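Local coordinates for protein PvdO (Pseudomonas aeruginosa, PDB 5HHA) that probably acts in the periplasm in maturation of the pyoverdine chromophore, and belongs to the formylglycine-generating enzyme family, with a bound calcium ion, at residues G167-P170 with F171-E175; A185-G189 with A190-Y194. All coordinates share one frame; numbering follows the deposited sequence.

Contact 1: residues G167-P170 with F171-E175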
loop_
_atom_site.group_PDB
_atom_site.type_symbol
_atom_site.label_atom_id
_atom_site.label_comp_id
_atom_site.label_asym_id
_atom_site.label_seq_id
_atom_site.Cartn_x
_atom_site.Cartn_y
_atom_site.Cartn_z
ATOM N N GLY A 167 -12.051 -13.165 4.547
ATOM C CA GLY A 167 -13.122 -12.273 4.126
ATOM C C GLY A 167 -12.597 -10.951 3.627
ATOM O O GLY A 167 -11.383 -10.765 3.463
ATOM N N PRO A 168 -13.504 -10.015 3.374
ATOM C CA PRO A 168 -13.088 -8.722 2.837
ATOM C C PRO A 168 -12.232 -7.891 3.800
ATOM O O PRO A 168 -11.394 -7.089 3.349
ATOM C CB PRO A 168 -14.417 -8.017 2.538
ATOM C CG PRO A 168 -15.401 -8.658 3.403
ATOM C CD PRO A 168 -14.968 -10.103 3.520
ATOM N N PHE A 169 -12.435 -8.055 5.106
ATOM C CA PHE A 169 -11.710 -7.256 6.087
ATOM C C PHE A 169 -11.223 -8.093 7.257
ATOM O O PHE A 169 -11.909 -9.011 7.707
ATOM C CB PHE A 169 -12.593 -6.157 6.659
ATOM C CG PHE A 169 -13.189 -5.261 5.606
ATOM C CD1 PHE A 169 -12.403 -4.320 4.957
ATOM C CD2 PHE A 169 -14.523 -5.369 5.229
ATOM C CE1 PHE A 169 -12.931 -3.491 3.961
ATOM C CE2 PHE A 169 -15.042 -4.544 4.223
ATOM C CZ PHE A 169 -14.250 -3.623 3.606
ATOM N N PRO A 170 -10.053 -7.752 7.806
ATOM C CA PRO A 170 -9.552 -8.475 8.984
ATOM C C PRO A 170 -10.144 -7.973 10.303
ATOM O O PRO A 170 -9.782 -8.517 11.363
ATOM C CB PRO A 170 -8.041 -8.225 8.915
ATOM C CG PRO A 170 -7.916 -6.884 8.257
ATOM C CD PRO A 170 -9.045 -6.835 7.236
ATOM N N PHE A 171 -11.067 -7.029 10.257
ATOM C CA PHE A 171 -11.682 -6.415 11.417
ATOM C C PHE A 171 -13.178 -6.476 11.203
ATOM O O PHE A 171 -13.642 -6.624 10.067
ATOM C CB PHE A 171 -11.220 -4.961 11.569
ATOM C CG PHE A 171 -11.235 -4.181 10.290
ATOM C CD1 PHE A 171 -12.421 -3.711 9.775
ATOM C CD2 PHE A 171 -10.057 -3.937 9.592
ATOM C CE1 PHE A 171 -12.433 -2.998 8.598
ATOM C CE2 PHE A 171 -10.063 -3.225 8.404
ATOM C CZ PHE A 171 -11.250 -2.771 7.914
ATOM N N PRO A 172 -13.947 -6.348 12.285
ATOM C CA PRO A 172 -15.402 -6.329 12.161
ATOM C C PRO A 172 -15.912 -4.991 11.627
ATOM O O PRO A 172 -15.252 -3.966 11.743
ATOM C CB PRO A 172 -15.875 -6.531 13.609
ATOM C CG PRO A 172 -14.781 -6.006 14.419
ATOM C CD PRO A 172 -13.518 -6.295 13.697
ATOM N N PHE A 173 -17.104 -5.004 11.048
ATOM C CA PHE A 173 -17.807 -3.776 10.706
ATOM C C PHE A 173 -18.134 -2.963 11.949
ATOM O O PHE A 173 -18.303 -3.517 13.052
ATOM C CB PHE A 173 -19.110 -4.100 9.964
ATOM C CG PHE A 173 -18.897 -4.572 8.546
ATOM C CD1 PHE A 173 -18.333 -3.748 7.597
ATOM C CD2 PHE A 173 -19.267 -5.839 8.183
ATOM C CE1 PHE A 173 -18.148 -4.188 6.286
ATOM C CE2 PHE A 173 -19.074 -6.284 6.889
ATOM C CZ PHE A 173 -18.507 -5.449 5.951
ATOM N N ASP A 174 -18.238 -1.662 11.786
ATOM C CA ASP A 174 -18.648 -0.815 12.891
ATOM C C ASP A 174 -20.030 -1.234 13.347
ATOM O O ASP A 174 -20.920 -1.506 12.538
ATOM C CB ASP A 174 -18.801 0.642 12.451
ATOM C CG ASP A 174 -17.506 1.315 11.953
ATOM O OD1 ASP A 174 -16.395 0.791 12.102
ATOM O OD2 ASP A 174 -17.657 2.427 11.406
ATOM N N GLU A 175 -20.261 -1.230 14.650
ATOM C CA GLU A 175 -21.600 -1.439 15.184
ATOM C C GLU A 175 -22.509 -0.304 14.733
ATOM O O GLU A 175 -22.080 0.837 14.668
ATOM C CB GLU A 175 -21.545 -1.481 16.715
ATOM C CG GLU A 175 -20.929 -2.760 17.251
ATOM C CD GLU A 175 -21.761 -3.991 16.923
ATOM O OE1 GLU A 175 -22.996 -3.949 17.106
ATOM O OE2 GLU A 175 -21.184 -5.002 16.468
HETATM O O HOH W 1 -13.249 -9.813 10.192
#

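Contact 2: residues A185-G189 with A190-Y194. With CA (calcium ion), chain C.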
loop_
_atom_site.group_PDB
_atom_site.type_symbol
_atom_site.label_atom_id
_atom_site.label_comp_id
_atom_site.label_asym_id
_atom_site.label_seq_id
_atom_site.Cartn_x
_atom_site.Cartn_y
_atom_site.Cartn_z
ATOM N N ALA A 185 -10.572 2.303 9.288
ATOM C CA ALA A 185 -9.946 2.801 8.077
ATOM C C ALA A 185 -10.472 4.141 7.678
ATOM O O ALA A 185 -11.612 4.477 7.919
ATOM C CB ALA A 185 -10.186 1.810 6.940
ATOM N N ASN A 186 -9.625 4.898 6.994
ATOM C CA ASN A 186 -9.972 6.205 6.469
ATOM C C ASN A 186 -10.422 6.145 5.016
ATOM O O ASN A 186 -9.616 5.856 4.130
ATOM C CB ASN A 186 -8.767 7.152 6.610
ATOM C CG ASN A 186 -9.050 8.556 6.128
ATOM O OD1 ASN A 186 -10.190 8.953 5.966
ATOM N ND2 ASN A 186 -8.008 9.349 5.977
ATOM N N THR A 187 -11.716 6.334 4.795
ATOM C CA THR A 187 -12.298 6.290 3.460
ATOM C C THR A 187 -13.134 7.538 3.276
ATOM O O THR A 187 -13.026 8.462 4.089
ATOM C CB THR A 187 -13.111 5.008 3.188
ATOM O OG1 THR A 187 -14.320 4.997 3.962
ATOM C CG2 THR A 187 -12.256 3.795 3.481
ATOM N N TYR A 188 -13.917 7.634 2.212
ATOM C CA TYR A 188 -14.633 8.865 1.878
ATOM C C TYR A 188 -15.388 9.453 3.057
ATOM O O TYR A 188 -16.114 8.778 3.760
ATOM C CB TYR A 188 -15.645 8.597 0.745
ATOM C CG TYR A 188 -16.537 9.783 0.506
ATOM C CD1 TYR A 188 -16.050 10.914 -0.123
ATOM C CD2 TYR A 188 -17.855 9.810 0.981
ATOM C CE1 TYR A 188 -16.849 12.037 -0.285
ATOM C CE2 TYR A 188 -18.659 10.931 0.811
ATOM C CZ TYR A 188 -18.150 12.017 0.184
ATOM O OH TYR A 188 -18.974 13.120 0.033
ATOM N N GLY A 189 -15.221 10.747 3.242
ATOM C CA GLY A 189 -16.040 11.489 4.186
ATOM C C GLY A 189 -15.494 11.510 5.591
ATOM O O GLY A 189 -14.538 10.866 5.916
ATOM N N ALA A 190 -16.195 12.252 6.429
ATOM C CA ALA A 190 -15.709 12.630 7.745
ATOM C C ALA A 190 -16.101 11.683 8.866
ATOM O O ALA A 190 -15.701 11.930 10.025
ATOM C CB ALA A 190 -16.221 14.046 8.066
ATOM N N SER A 191 -16.833 10.597 8.595
ATOM C CA SER A 191 -17.288 9.747 9.681
ATOM C C SER A 191 -16.141 9.085 10.430
ATOM O O SER A 191 -16.323 8.660 11.569
ATOM C CB SER A 191 -18.287 8.682 9.215
ATOM O OG SER A 191 -17.666 7.732 8.365
ATOM N N ASP A 192 -14.981 8.962 9.779
ATOM C CA ASP A 192 -13.763 8.420 10.377
ATOM C C ASP A 192 -12.828 9.471 10.990
ATOM O O ASP A 192 -11.775 9.085 11.490
ATOM C CB ASP A 192 -12.994 7.607 9.337
ATOM C CG ASP A 192 -12.748 8.386 8.084
ATOM O OD1 ASP A 192 -12.380 9.587 8.171
ATOM O OD2 ASP A 192 -12.956 7.836 6.979
ATOM N N GLY A 193 -13.243 10.737 10.962
ATOM C CA GLY A 193 -12.455 11.814 11.513
ATOM C C GLY A 193 -11.683 12.666 10.529
ATOM O O GLY A 193 -11.144 13.721 10.940
ATOM N N TYR A 194 -11.588 12.261 9.258
ATOM C CA TYR A 194 -10.662 12.922 8.322
ATOM C C TYR A 194 -11.301 13.112 6.966
ATOM O O TYR A 194 -11.846 12.159 6.400
ATOM C CB TYR A 194 -9.371 12.092 8.179
ATOM C CG TYR A 194 -8.771 11.708 9.504
ATOM C CD1 TYR A 194 -9.167 10.569 10.159
ATOM C CD2 TYR A 194 -7.831 12.529 10.141
ATOM C CE1 TYR A 194 -8.661 10.235 11.365
ATOM C CE2 TYR A 194 -7.317 12.192 11.355
ATOM C CZ TYR A 194 -7.735 11.053 11.977
ATOM O OH TYR A 194 -7.208 10.756 13.227
HETATM CA CA CA C . -12.345 9.943 5.770
HETATM O O HOH W 2 -14.153 4.982 6.734
HETATM O O HOH W 3 -17.720 9.213 5.992
HETATM O O HOH W 4 -15.630 7.271 6.816
HETATM O O HOH W 5 -11.637 10.928 3.734
#

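Contact 1: residues G167-P170 with F171-E175
Phe169 touches both Phe171 and Phe173, and the three rings form a small aromatic cluster along one short run of chain. Toward Phe171 the meeting is of a CH-pi kind: CB of Phe169 sits over one face of the Phe171 ring, 3.9 Å from its centroid and displaced toward the rim. The two rings are tilted by 26° but slid so far apart that they scarcely overlap; their nearest approach is Phe169 CD1 to Phe171 CZ, 3.5 Å. The first torsion of Phe171 (chi1 45°) sets CG between its backbone N and carbonyl carbon, which brings one ring face against Phe169 CB and the ring alongside Pro170, whose CD lies 3.9 Å from Phe171 CD2.

Elsewhere on its ring, CE2 of Phe169 approaches CE1 of Phe173 at 3.7 Å, the planes oblique at 74°. A water bridges the backbone, donating to Phe169 O at 2.9 Å and more weakly to Phe171 O.

Further aromatic groups extend the cluster: His184 stacks on Phe171, His214 meets that ring edge-to-face, and Tyr179 lies against Phe173. The whole run is irregular and belongs to the long connection between helix 154-162 and strand 218-221, where NH1 of Arg162, at the end of that helix, hydrogen-bonds to Gly167 O.

Contact 2: residues A185-G189 with A190-Y194
Asp192 OD2 is gripped from several directions: it binds the calcium ion at 2.5 Å, accepts a hydrogen bond from Thr187 N at 2.9 Å, and has two waters within hydrogen-bonding distance, though each of these has more acceptors in reach than protons to give. The Thr187 N-H comes from above the carboxylate plane, 36° out of it. The other oxygen, Asp192 OD1, also binds the calcium, at 2.4 Å, making the carboxylate bidentate, and it accepts from Tyr194 N nearly in line with its own C-O bond; this closes an Asx turn. Asp192 CG is folded between the backbone N and carbonyl carbon, and the carboxylate faces inward to the metal. Metal and backbone N-H groups together fix its rotation and probably favour the charged form.

Asn186 reaches the same ion from across the turn. Its CG is anti to the backbone N (chi1 -178°), carrying OD1 to 2.4 Å from the calcium, with the amide plane standing 81° to the carboxylate. The amide ND2 faces the other way, to Phe196 O and Asn216 OD1, which hold the group in orientation. Three carbonyl oxygens, of Thr187, Gly189 and Tyr194, and a water complete seven-fold coordination; Thr187 O is the shortest ligand at 2.3 Å. Gly189 takes up backbone angles that a side chain would disfavour, allowing its carbonyl to turn inward.

This is a compact calcium-binding loop, its ligands drawn from nine consecutive residues. It lies in the connection from helix 154-162 to strand 218-221, tied to the segment preceding that strand by backbone hydrogen bonding of Asn186 with Asn216.

In the fold
Contacts 1 and 2 follow one another along the chain, 167-175 closing before 185-194 opens, and both belong to the long irregular connection from helix 154-162 to strand 218-221, within the sulfatase-modifying factor enzyme 1-like domain. Their centres are about 16 Å apart and their nearest atoms about 5 Å, so they do not touch directly. His184, stacked on Phe171, immediately precedes the calcium loop and links the two regions through the chain. Both contact centres lie 18 to 19 Å from the centre of the molecule. A connection poor in regular structure thus holds two different kinds of local organisation, an aromatic cluster first and a metal site next.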